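Local coordinates for putative phosphosugar isomerases (Salmonella typhimurium LT2, PDB 3FKJ), which probably binds a phosphorylated sugar or related carbohydrate derivative through its SIS fold and may act as an isomerase, though its substrate is not established, at residues G58-D63 with G309-G314; Q194-E199 with D297-Q302; L267-S270 with L276-R279; R272-D277 with L293-K298. All coordinates share one frame; numbering follows the deposited sequence.

Residues 58-63 lie on a helix beside the first parallel sheet. Contact 1 returns to them from residues 309-314, the 3-10 turn and first residues of helix 313-331, and closes the longest loop, which encloses every other contact. It ties helix 56-65 to the lead-in of helix 313-331. Contact 2 comes next: residues 194-199, where helix 186-196 passes into helix 198-208, meet the loop 297-302. Contact 3 lies inside its loop, while contact 4 begins inside it and ends on the same stretch, sharing Asp297 and Lys298. Contacts 3 and 4 belong to one beta-alpha-beta unit. They cross along the chain and share Leu276 and Asp277. Arg272 and Glu310 join contacts 4 and 1 by a salt bridge.

Contact 1: residues G58-D63 with G309-G314; sequences GKYFLD and GEYFCG
Tyr60, Phe61 and Tyr311 form a buried aromatic cluster between helix 56-65 of the SIS domain and the 3-10 turn that leads into helix 313-331. Phe61 meets Tyr311 edge-to-face (T-shaped). The ring planes are 80° apart and the centroids 4.9 Å. Phe61 CD1 sits over the centre of the Tyr311 ring and comes within 3.6 Å of Tyr311 CD2. Tyr311 has CG anti to its carbonyl carbon (chi1 -65°), which sends the ring toward the helix. The Tyr60 ring runs across the Tyr311 side chain at about a right angle. This second pair is oblique, with Tyr60 CE2 3.9 Å from Tyr311 CE1. Leu160, Ala163 and Leu167 of helix 155-170 also pack on Phe61. The Tyr311 hydroxyl is hydrogen-bonded to Glu65. Glu310 reaches past the rings on an extended chain. Its OE2 is also salt-bridged to Arg272, which probably helps to keep the buried carboxylate ionised. Tyr60 OH donates to Glu310 OE2 at 2.7 Å, nearly in line with the C-O bond.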
loop_
_atom_site.group_PDB
_atom_site.type_symbol
_atom_site.label_atom_id
_atom_site.label_comp_id
_atom_site.label_asym_id
_atom_site.label_seq_id
_atom_site.Cartn_x
_atom_site.Cartn_y
_atom_site.Cartn_z
ATOM N N GLY A 58 6.101 0.373 -12.681
ATOM C CA GLY A 58 5.030 0.315 -13.642
ATOM C C GLY A 58 3.680 0.758 -13.099
ATOM O O GLY A 58 2.921 1.472 -13.799
ATOM N N LYS A 59 3.359 0.324 -11.883
ATOM C CA LYS A 59 2.115 0.737 -11.232
ATOM C C LYS A 59 2.045 2.262 -11.186
ATOM O O LYS A 59 1.062 2.872 -11.652
ATOM C CB LYS A 59 1.997 0.127 -9.816
ATOM C CG LYS A 59 0.685 0.468 -9.058
ATOM C CD LYS A 59 0.918 0.892 -7.629
ATOM C CE LYS A 59 -0.376 1.007 -6.798
ATOM N NZ LYS A 59 -1.486 1.854 -7.353
ATOM N N TYR A 60 3.107 2.882 -10.679
ATOM C CA TYR A 60 3.159 4.339 -10.534
ATOM C C TYR A 60 3.040 5.065 -11.891
ATOM O O TYR A 60 2.293 6.053 -12.022
ATOM C CB TYR A 60 4.421 4.768 -9.726
ATOM C CG TYR A 60 4.542 6.268 -9.524
ATOM C CD1 TYR A 60 3.686 6.940 -8.657
ATOM C CD2 TYR A 60 5.470 7.022 -10.223
ATOM C CE1 TYR A 60 3.750 8.309 -8.484
ATOM C CE2 TYR A 60 5.533 8.441 -10.057
ATOM C CZ TYR A 60 4.692 9.052 -9.165
ATOM O OH TYR A 60 4.742 10.421 -8.975
ATOM N N PHE A 61 3.751 4.572 -12.900
ATOM C CA PHE A 61 3.674 5.143 -14.243
ATOM C C PHE A 61 2.243 5.149 -14.796
ATOM O O PHE A 61 1.744 6.168 -15.323
ATOM C CB PHE A 61 4.620 4.377 -15.199
ATOM C CG PHE A 61 4.579 4.851 -16.629
ATOM C CD1 PHE A 61 5.310 5.956 -17.030
ATOM C CD2 PHE A 61 3.834 4.167 -17.580
ATOM C CE1 PHE A 61 5.288 6.395 -18.355
ATOM C CE2 PHE A 61 3.808 4.583 -18.926
ATOM C CZ PHE A 61 4.537 5.704 -19.313
ATOM N N LEU A 62 1.562 4.022 -14.653
ATOM C CA LEU A 62 0.210 3.906 -15.175
ATOM C C LEU A 62 -0.740 4.742 -14.356
ATOM O O LEU A 62 -1.593 5.396 -14.911
ATOM C CB LEU A 62 -0.248 2.445 -15.232
ATOM C CG LEU A 62 0.545 1.531 -16.185
ATOM C CD1 LEU A 62 0.123 0.028 -15.930
ATOM C CD2 LEU A 62 0.307 1.926 -17.659
ATOM N N ASP A 63 -0.615 4.724 -13.041
ATOM C CA ASP A 63 -1.482 5.546 -12.202
ATOM C C ASP A 63 -1.362 7.018 -12.583
ATOM O O ASP A 63 -2.338 7.739 -12.549
ATOM C CB ASP A 63 -1.140 5.396 -10.717
ATOM C CG ASP A 63 -1.566 4.069 -10.160
ATOM O OD1 ASP A 63 -2.333 3.321 -10.810
ATOM O OD2 ASP A 63 -1.142 3.784 -9.038
ATOM N N GLY A 309 12.338 11.357 -16.220
ATOM C CA GLY A 309 13.257 10.706 -15.298
ATOM C C GLY A 309 12.681 10.444 -13.910
ATOM O O GLY A 309 13.226 9.667 -13.170
ATOM N N GLU A 310 11.593 11.115 -13.559
ATOM C CA GLU A 310 10.882 10.853 -12.309
ATOM C C GLU A 310 10.493 9.390 -12.256
ATOM O O GLU A 310 10.601 8.776 -11.209
ATOM C CB GLU A 310 9.647 11.743 -12.195
ATOM C CG GLU A 310 8.705 11.411 -11.039
ATOM C CD GLU A 310 7.419 12.191 -11.101
ATOM O OE1 GLU A 310 7.469 13.394 -11.430
ATOM O OE2 GLU A 310 6.360 11.606 -10.816
ATOM N N TYR A 311 10.072 8.823 -13.391
ATOM C CA TYR A 311 9.592 7.434 -13.423
ATOM C C TYR A 311 10.666 6.367 -13.158
ATOM O O TYR A 311 10.320 5.210 -12.915
ATOM C CB TYR A 311 8.822 7.145 -14.720
ATOM C CG TYR A 311 7.534 7.953 -14.850
ATOM C CD1 TYR A 311 6.589 7.935 -13.848
ATOM C CD2 TYR A 311 7.293 8.757 -15.944
ATOM C CE1 TYR A 311 5.467 8.676 -13.918
ATOM C CE2 TYR A 311 6.130 9.502 -16.031
ATOM C CZ TYR A 311 5.222 9.467 -15.006
ATOM O OH TYR A 311 4.032 10.187 -15.027
ATOM N N PHE A 312 11.952 6.754 -13.161
ATOM C CA PHE A 312 13.072 5.807 -12.927
ATOM C C PHE A 312 13.641 5.884 -11.523
ATOM O O PHE A 312 14.603 5.157 -11.213
ATOM C CB PHE A 312 14.257 6.080 -13.888
ATOM C CG PHE A 312 13.929 5.864 -15.316
ATOM C CD1 PHE A 312 13.227 6.828 -16.023
ATOM C CD2 PHE A 312 14.291 4.677 -15.954
ATOM C CE1 PHE A 312 12.904 6.631 -17.370
ATOM C CE2 PHE A 312 13.954 4.471 -17.276
ATOM C CZ PHE A 312 13.248 5.456 -17.988
ATOM N N CYS A 313 13.098 6.791 -10.699
ATOM C CA CYS A 313 13.612 6.989 -9.336
ATOM C C CYS A 313 13.587 5.711 -8.502
ATOM O O CYS A 313 14.547 5.432 -7.819
ATOM C CB CYS A 313 12.871 8.101 -8.601
ATOM S SG CYS A 313 13.345 9.744 -9.179
ATOM N N GLY A 314 12.512 4.932 -8.580
ATOM C CA GLY A 314 12.417 3.710 -7.778
ATOM C C GLY A 314 13.463 2.699 -8.213
ATOM O O GLY A 314 14.140 2.112 -7.399
#

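Contact 2: residues Q194-E199 with D297-Q302; sequences QRQVQE and DKLGIQ
Gln196 and Leu299 lie obliquely across each other, with the flat amide of Gln196 against one methyl of Leu299. The contact joins the junction of helices 186-196 and 198-208 to the loop after strand 290-295. Gln196 is stretched out, with CG anti to the backbone N (chi1 178°) and the chain straight beyond it. This carries the amide across to the loop. There Leu299 CD2 touches Gln196 CD at 3.6 Å. The same methyl also meets Val197 CG1 at 3.6 Å, so it packs against two neighbouring side chains of the helix junction. Val197 and Leu299 cross at about a right angle, and Val197 presents one branch only. Val197 is buried and also packs on Val323 and Tyr324 of helix 313-331.

The polar link comes from the end of Gln196. Its NE2 donates to the backbone oxygen Lys298 O at 3.2 Å, with an N-H...O angle of 148°. The donor stands above the carbonyl plane, 45° out of it, and misses the lone pairs. The acceptor is itself tilted from the Gln196 amide plane. Within the loop, Gln302 NE2 donates to Asp297 OD1 at 2.7 Å, close to the plane of its own amide. That bond uses the syn lone pair of the carboxylate and links the two ends of the loop segment. The chemistry is therefore mixed: a modest amide-to-backbone bond from the exposed Gln196, and methyl packing that runs inward to buried Val197. No pairing of full charges joins the two segments.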
loop_
_atom_site.group_PDB
_atom_site.type_symbol
_atom_site.label_atom_id
_atom_site.label_comp_id
_atom_site.label_asym_id
_atom_site.label_seq_id
_atom_site.Cartn_x
_atom_site.Cartn_y
_atom_site.Cartn_z
ATOM N N GLN A 194 26.206 3.931 -8.253
ATOM C CA GLN A 194 26.775 2.941 -7.362
ATOM C C GLN A 194 28.232 3.272 -7.000
ATOM O O GLN A 194 28.664 3.084 -5.839
ATOM C CB GLN A 194 26.677 1.556 -7.986
ATOM C CG GLN A 194 25.271 1.001 -8.003
ATOM C CD GLN A 194 25.206 -0.409 -8.529
ATOM O OE1 GLN A 194 26.089 -0.840 -9.284
ATOM N NE2 GLN A 194 24.154 -1.138 -8.148
ATOM N N ARG A 195 28.995 3.764 -7.972
ATOM C CA ARG A 195 30.358 4.186 -7.691
ATOM C C ARG A 195 30.368 5.409 -6.768
ATOM O O ARG A 195 31.087 5.458 -5.794
ATOM C CB ARG A 195 31.097 4.508 -8.983
ATOM C CG ARG A 195 32.592 4.803 -8.776
ATOM C CD ARG A 195 33.108 5.824 -9.780
ATOM N NE ARG A 195 32.616 5.555 -11.135
ATOM C CZ ARG A 195 31.614 6.190 -11.744
ATOM N NH1 ARG A 195 30.935 7.166 -11.128
ATOM N NH2 ARG A 195 31.280 5.836 -12.987
ATOM N N GLN A 196 29.561 6.397 -7.094
ATOM C CA GLN A 196 29.451 7.614 -6.302
ATOM C C GLN A 196 29.122 7.406 -4.813
ATOM O O GLN A 196 29.541 8.209 -3.985
ATOM C CB GLN A 196 28.401 8.502 -6.967
ATOM C CG GLN A 196 28.072 9.813 -6.299
ATOM C CD GLN A 196 27.134 10.651 -7.159
ATOM O OE1 GLN A 196 26.764 10.260 -8.282
ATOM N NE2 GLN A 196 26.742 11.808 -6.642
ATOM N N VAL A 197 28.390 6.343 -4.456
ATOM C CA VAL A 197 27.937 6.165 -3.059
ATOM C C VAL A 197 28.833 5.273 -2.176
ATOM O O VAL A 197 28.526 5.088 -0.991
ATOM C CB VAL A 197 26.509 5.609 -3.002
ATOM C CG1 VAL A 197 25.574 6.491 -3.821
ATOM C CG2 VAL A 197 26.475 4.181 -3.472
ATOM N N GLN A 198 29.925 4.737 -2.733
ATOM C CA GLN A 198 30.794 3.789 -2.008
ATOM C C GLN A 198 31.249 4.346 -0.678
ATOM O O GLN A 198 31.236 3.654 0.328
ATOM C CB GLN A 198 32.048 3.419 -2.810
ATOM C CG GLN A 198 31.784 2.717 -4.148
ATOM C CD GLN A 198 31.089 1.376 -4.004
ATOM O OE1 GLN A 198 31.290 0.660 -3.015
ATOM N NE2 GLN A 198 30.257 1.023 -5.000
ATOM N N GLU A 199 31.661 5.604 -0.677
ATOM C CA GLU A 199 32.221 6.203 0.528
ATOM C C GLU A 199 31.121 6.419 1.541
ATOM O O GLU A 199 31.237 6.013 2.691
ATOM C CB GLU A 199 32.891 7.536 0.188
ATOM C CG GLU A 199 33.824 8.078 1.249
ATOM C CD GLU A 199 34.774 9.161 0.710
ATOM O OE1 GLU A 199 34.651 9.563 -0.471
ATOM O OE2 GLU A 199 35.658 9.617 1.475
ATOM N N ASP A 297 18.079 12.752 -7.503
ATOM C CA ASP A 297 18.573 13.902 -8.275
ATOM C C ASP A 297 20.072 14.132 -8.176
ATOM O O ASP A 297 20.652 14.683 -9.099
ATOM C CB ASP A 297 17.838 15.196 -7.885
ATOM C CG ASP A 297 16.848 15.672 -8.956
ATOM O OD1 ASP A 297 17.000 15.265 -10.127
ATOM O OD2 ASP A 297 15.926 16.468 -8.625
ATOM N N LYS A 298 20.690 13.739 -7.068
ATOM C CA LYS A 298 22.140 13.844 -6.903
ATOM C C LYS A 298 22.856 12.696 -7.586
ATOM O O LYS A 298 24.029 12.798 -7.902
ATOM C CB LYS A 298 22.537 13.868 -5.419
ATOM C CG LYS A 298 22.760 15.246 -4.829
ATOM C CD LYS A 298 21.665 16.227 -5.221
ATOM C CE LYS A 298 21.769 17.527 -4.436
ATOM N NZ LYS A 298 20.595 18.415 -4.683
ATOM N N LEU A 299 22.160 11.595 -7.809
ATOM C CA LEU A 299 22.792 10.406 -8.365
ATOM C C LEU A 299 22.494 10.245 -9.857
ATOM O O LEU A 299 22.631 9.146 -10.403
ATOM C CB LEU A 299 22.358 9.156 -7.576
ATOM C CG LEU A 299 22.614 9.202 -6.069
ATOM C CD1 LEU A 299 21.888 8.049 -5.377
ATOM C CD2 LEU A 299 24.109 9.192 -5.779
ATOM N N GLY A 300 22.071 11.326 -10.512
ATOM C CA GLY A 300 22.053 11.374 -11.979
ATOM C C GLY A 300 20.748 10.985 -12.659
ATOM O O GLY A 300 20.746 10.518 -13.806
ATOM N N ILE A 301 19.631 11.178 -11.963
ATOM C CA ILE A 301 18.329 11.062 -12.608
ATOM C C ILE A 301 18.158 12.128 -13.691
ATOM O O ILE A 301 17.515 11.845 -14.702
ATOM C CB ILE A 301 17.157 11.067 -11.585
ATOM C CG1 ILE A 301 16.870 9.637 -11.142
ATOM C CG2 ILE A 301 15.884 11.660 -12.177
ATOM C CD1 ILE A 301 16.019 8.821 -12.109
ATOM N N GLN A 302 18.753 13.318 -13.511
ATOM C CA GLN A 302 18.625 14.386 -14.510
ATOM C C GLN A 302 19.350 14.022 -15.792
ATOM O O GLN A 302 18.974 14.495 -16.859
ATOM C CB GLN A 302 19.103 15.761 -14.008
ATOM C CG GLN A 302 18.165 16.481 -12.994
ATOM C CD GLN A 302 16.644 16.440 -13.355
ATOM O OE1 GLN A 302 16.203 17.015 -14.360
ATOM N NE2 GLN A 302 15.850 15.782 -12.501
#

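Contact 3: residues L267-S270 with L276-R279; sequences LQSS and LDDR
Asp277 and Gln268 bury the most surface here, and each reaches across to the other's segment. Asp277 points from the first turn of helix 274-286 at the end of strand 263-268. Its OD2 accepts from Ser269 N at 3.0 Å, nearly in line with the C-O bond and with an N-H...O angle of 159°. The same oxygen lies 3.3 Å from Gln268 CA. A water lies between Asp277 OD2, Leu267 O and Ser269 OG, though its distance to OD2 is doubtfully short. The other oxygen, Asp277 OD1, is hydrogen-bonded to Ser219 and Ser247, so the buried carboxylate is held through both oxygens. Ser269 OG is also hydrogen-bonded to Ser222.

Gln268 extends past Asp277 at a slant, with CG anti to the backbone N (chi1 -176°). Its CG rests 3.7 Å from Asp277 CB. Past that point Gln268 NE2 donates to Asp278 OD1 at 2.8 Å, along a bent path. The acceptor is close to the Gln268 amide plane, but the donor comes from above the carboxylate. The two flat groups stand nearly perpendicular, 87° apart. Consecutive aspartates thus hold backbone and side chain of the strand end. This is the strand-to-helix half of a right-handed beta-alpha-beta crossover in the parallel sheet of an SIS-type alpha/beta fold.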
loop_
_atom_site.group_PDB
_atom_site.type_symbol
_atom_site.label_atom_id
_atom_site.label_comp_id
_atom_site.label_asym_id
_atom_site.label_seq_id
_atom_site.Cartn_x
_atom_site.Cartn_y
_atom_site.Cartn_z
ATOM N N LEU A 267 14.411 7.890 0.782
ATOM C CA LEU A 267 14.710 7.739 -0.635
ATOM C C LEU A 267 13.985 8.834 -1.361
ATOM O O LEU A 267 12.836 8.669 -1.718
ATOM C CB LEU A 267 14.247 6.379 -1.142
ATOM C CG LEU A 267 14.760 5.160 -0.356
ATOM C CD1 LEU A 267 14.320 3.965 -1.086
ATOM C CD2 LEU A 267 16.275 5.170 -0.186
ATOM N N GLN A 268 14.679 9.957 -1.531
ATOM C CA GLN A 268 14.132 11.173 -2.132
ATOM C C GLN A 268 14.080 11.062 -3.671
ATOM O O GLN A 268 14.993 10.518 -4.313
ATOM C CB GLN A 268 14.961 12.410 -1.714
ATOM C CG GLN A 268 14.406 13.735 -2.214
ATOM C CD GLN A 268 15.079 14.951 -1.607
ATOM O OE1 GLN A 268 16.227 14.881 -1.162
ATOM N NE2 GLN A 268 14.363 16.083 -1.590
ATOM N N SER A 269 12.990 11.589 -4.222
ATOM C CA SER A 269 12.707 11.520 -5.642
ATOM C C SER A 269 12.954 12.858 -6.328
ATOM O O SER A 269 12.934 13.938 -5.685
ATOM C CB SER A 269 11.227 11.164 -5.882
ATOM O OG SER A 269 10.875 9.913 -5.340
ATOM N N SER A 270 13.179 12.778 -7.639
ATOM C CA SER A 270 13.062 13.933 -8.501
ATOM C C SER A 270 11.591 14.140 -8.827
ATOM O O SER A 270 10.729 13.302 -8.523
ATOM C CB SER A 270 13.841 13.708 -9.802
ATOM O OG SER A 270 13.149 12.786 -10.634
ATOM N N LEU A 276 7.155 16.794 -1.083
ATOM C CA LEU A 276 6.744 15.924 0.015
ATOM C C LEU A 276 7.952 15.491 0.818
ATOM O O LEU A 276 7.945 15.572 2.063
ATOM C CB LEU A 276 5.965 14.703 -0.478
ATOM C CG LEU A 276 4.493 14.920 -0.760
ATOM C CD1 LEU A 276 4.304 15.817 -1.979
ATOM C CD2 LEU A 276 3.788 13.552 -0.955
ATOM N N ASP A 277 9.000 15.106 0.088
ATOM C CA ASP A 277 10.252 14.629 0.664
ATOM C C ASP A 277 11.005 15.760 1.390
ATOM O O ASP A 277 11.512 15.573 2.504
ATOM C CB ASP A 277 11.135 13.976 -0.437
ATOM C CG ASP A 277 10.483 12.759 -1.091
ATOM O OD1 ASP A 277 9.456 12.239 -0.566
ATOM O OD2 ASP A 277 11.019 12.339 -2.131
ATOM N N ASP A 278 11.069 16.939 0.768
ATOM C CA ASP A 278 11.739 18.104 1.370
ATOM C C ASP A 278 11.062 18.557 2.663
ATOM O O ASP A 278 11.731 18.999 3.613
ATOM C CB ASP A 278 11.792 19.275 0.385
ATOM C CG ASP A 278 12.912 19.140 -0.644
ATOM O OD1 ASP A 278 13.946 18.527 -0.335
ATOM O OD2 ASP A 278 12.764 19.683 -1.762
ATOM N N ARG A 279 9.739 18.454 2.691
ATOM C CA ARG A 279 8.977 18.735 3.913
ATOM C C ARG A 279 9.390 17.829 5.098
ATOM O O ARG A 279 9.548 18.297 6.242
ATOM C CB ARG A 279 7.476 18.618 3.639
ATOM C CG ARG A 279 6.632 19.181 4.737
ATOM C CD ARG A 279 5.233 18.732 4.604
ATOM N NE ARG A 279 4.418 19.244 5.690
ATOM C CZ ARG A 279 3.129 18.957 5.861
ATOM N NH1 ARG A 279 2.479 18.205 5.007
ATOM N NH2 ARG A 279 2.469 19.470 6.882
HETATM O O HOH W 1 10.712 9.905 -2.625
#

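Contact 4: residues R272-D277 with L293-K298; sequences RTRPLD and LIDADK
The second half of a beta-alpha-beta unit is clamped here, where the first residue of helix 274-286 reaches the end of strand 290-295. Arg274 carries the contact. Its chain is extended from CG to NE, with chi2 169° and chi3 178°, and brings the guanidinium end-on to Asp295. Arg274 NH1 donates a hydrogen bond to Asp295 OD1 at 2.8 Å. Arg274 NH2 donates one to Asp295 OD2 at 2.9 Å. Both are almost straight and lie in the guanidinium plane. They meet the carboxylate on its syn side, somewhat out of its plane, so this bidentate salt bridge limits rotation of both groups. Arg274 NH1 also donates to Ser269 O, on the loop after the neighbouring strand.

Asp295 OD1 has a further donor: Asp297 N approaches at 3.1 Å from the opposite face of the carboxylate plane. This closes an Asx turn at the end of the strand. Asp297, whose OD1 has Gln302 as its main partner, sets its OD2 over one face of the guanidinium, 3.7 Å from Arg274 NH1, as a long ion pair that involves charge alone. Lys298 NZ also makes a long pairing with Asp295 OD2, so both cations gather round one carboxylate. The result is a salt-bridge network round Asp295, whose carboxylate also closes an Asx turn, at the C-terminal end of a parallel strand in an alpha/beta fold.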
loop_
_atom_site.group_PDB
_atom_site.type_symbol
_atom_site.label_atom_id
_atom_site.label_comp_id
_atom_site.label_asym_id
_atom_site.label_seq_id
_atom_site.Cartn_x
_atom_site.Cartn_y
_atom_site.Cartn_z
ATOM N N ARG A 272 7.733 15.406 -9.323
ATOM C CA ARG A 272 6.554 16.058 -8.710
ATOM C C ARG A 272 6.355 15.899 -7.194
ATOM O O ARG A 272 5.865 16.848 -6.545
ATOM C CB ARG A 272 5.291 15.643 -9.446
ATOM C CG ARG A 272 5.227 16.251 -10.853
ATOM C CD ARG A 272 4.193 15.547 -11.704
ATOM N NE ARG A 272 4.520 14.147 -11.965
ATOM C CZ ARG A 272 3.699 13.267 -12.550
ATOM N NH1 ARG A 272 2.505 13.628 -12.949
ATOM N NH2 ARG A 272 4.065 12.015 -12.749
ATOM N N THR A 273 6.771 14.758 -6.634
ATOM C CA THR A 273 6.568 14.483 -5.204
ATOM C C THR A 273 7.742 14.937 -4.329
ATOM O O THR A 273 7.670 14.896 -3.099
ATOM C CB THR A 273 6.174 12.992 -4.953
ATOM O OG1 THR A 273 7.321 12.147 -5.163
ATOM C CG2 THR A 273 5.045 12.585 -5.919
ATOM N N ARG A 274 8.795 15.456 -4.948
ATOM C CA ARG A 274 9.947 15.955 -4.191
ATOM C C ARG A 274 9.607 16.885 -3.024
ATOM O O ARG A 274 10.190 16.761 -1.943
ATOM C CB ARG A 274 10.910 16.657 -5.132
ATOM C CG ARG A 274 12.264 16.945 -4.557
ATOM C CD ARG A 274 13.167 17.389 -5.668
ATOM N NE ARG A 274 14.483 17.724 -5.144
ATOM C CZ ARG A 274 15.456 16.859 -4.879
ATOM N NH1 ARG A 274 15.314 15.566 -5.109
ATOM N NH2 ARG A 274 16.599 17.310 -4.367
ATOM N N PRO A 275 8.690 17.841 -3.225
ATOM C CA PRO A 275 8.331 18.695 -2.079
ATOM C C PRO A 275 7.780 17.952 -0.852
ATOM O O PRO A 275 7.925 18.432 0.276
ATOM C CB PRO A 275 7.264 19.637 -2.676
ATOM C CG PRO A 275 7.606 19.668 -4.149
ATOM C CD PRO A 275 7.971 18.256 -4.450
ATOM N N LEU A 276 7.155 16.794 -1.083
ATOM C CA LEU A 276 6.744 15.924 0.015
ATOM C C LEU A 276 7.952 15.491 0.818
ATOM O O LEU A 276 7.945 15.572 2.063
ATOM C CB LEU A 276 5.965 14.703 -0.478
ATOM C CG LEU A 276 4.493 14.920 -0.760
ATOM C CD1 LEU A 276 4.304 15.817 -1.979
ATOM C CD2 LEU A 276 3.788 13.552 -0.955
ATOM N N ASP A 277 9.000 15.106 0.088
ATOM C CA ASP A 277 10.252 14.629 0.664
ATOM C C ASP A 277 11.005 15.760 1.390
ATOM O O ASP A 277 11.512 15.573 2.504
ATOM C CB ASP A 277 11.135 13.976 -0.437
ATOM C CG ASP A 277 10.483 12.759 -1.091
ATOM O OD1 ASP A 277 9.456 12.239 -0.566
ATOM O OD2 ASP A 277 11.019 12.339 -2.131
ATOM N N LEU A 293 19.962 10.398 3.935
ATOM C CA LEU A 293 19.306 10.839 2.725
ATOM C C LEU A 293 19.948 10.158 1.523
ATOM O O LEU A 293 21.154 10.165 1.381
ATOM C CB LEU A 293 19.414 12.359 2.606
ATOM C CG LEU A 293 18.657 13.036 1.458
ATOM C CD1 LEU A 293 17.170 12.672 1.417
ATOM C CD2 LEU A 293 18.856 14.530 1.586
ATOM N N ILE A 294 19.138 9.545 0.671
ATOM C CA ILE A 294 19.611 9.070 -0.635
ATOM C C ILE A 294 18.760 9.751 -1.699
ATOM O O ILE A 294 17.579 9.460 -1.836
ATOM C CB ILE A 294 19.528 7.537 -0.738
ATOM C CG1 ILE A 294 20.335 6.901 0.430
ATOM C CG2 ILE A 294 20.048 7.087 -2.097
ATOM C CD1 ILE A 294 20.239 5.400 0.547
ATOM N N ASP A 295 19.374 10.678 -2.439
ATOM C CA ASP A 295 18.639 11.562 -3.335
ATOM C C ASP A 295 18.832 11.154 -4.787
ATOM O O ASP A 295 19.959 11.211 -5.296
ATOM C CB ASP A 295 19.106 13.017 -3.133
ATOM C CG ASP A 295 18.290 14.023 -3.967
ATOM O OD1 ASP A 295 17.318 13.606 -4.659
ATOM O OD2 ASP A 295 18.608 15.234 -3.916
ATOM N N ALA A 296 17.736 10.782 -5.470
ATOM C CA ALA A 296 17.838 10.395 -6.891
ATOM C C ALA A 296 18.478 11.501 -7.747
ATOM O O ALA A 296 19.319 11.218 -8.606
ATOM C CB ALA A 296 16.490 9.999 -7.452
ATOM N N ASP A 297 18.079 12.752 -7.503
ATOM C CA ASP A 297 18.573 13.902 -8.275
ATOM C C ASP A 297 20.072 14.132 -8.176
ATOM O O ASP A 297 20.652 14.683 -9.099
ATOM C CB ASP A 297 17.838 15.196 -7.885
ATOM C CG ASP A 297 16.848 15.672 -8.956
ATOM O OD1 ASP A 297 17.000 15.265 -10.127
ATOM O OD2 ASP A 297 15.926 16.468 -8.625
ATOM N N LYS A 298 20.690 13.739 -7.068
ATOM C CA LYS A 298 22.140 13.844 -6.903
ATOM C C LYS A 298 22.856 12.696 -7.586
ATOM O O LYS A 298 24.029 12.798 -7.902
ATOM C CB LYS A 298 22.537 13.868 -5.419
ATOM C CG LYS A 298 22.760 15.246 -4.829
ATOM C CD LYS A 298 21.665 16.227 -5.221
ATOM C CE LYS A 298 21.769 17.527 -4.436
ATOM N NZ LYS A 298 20.595 18.415 -4.683
#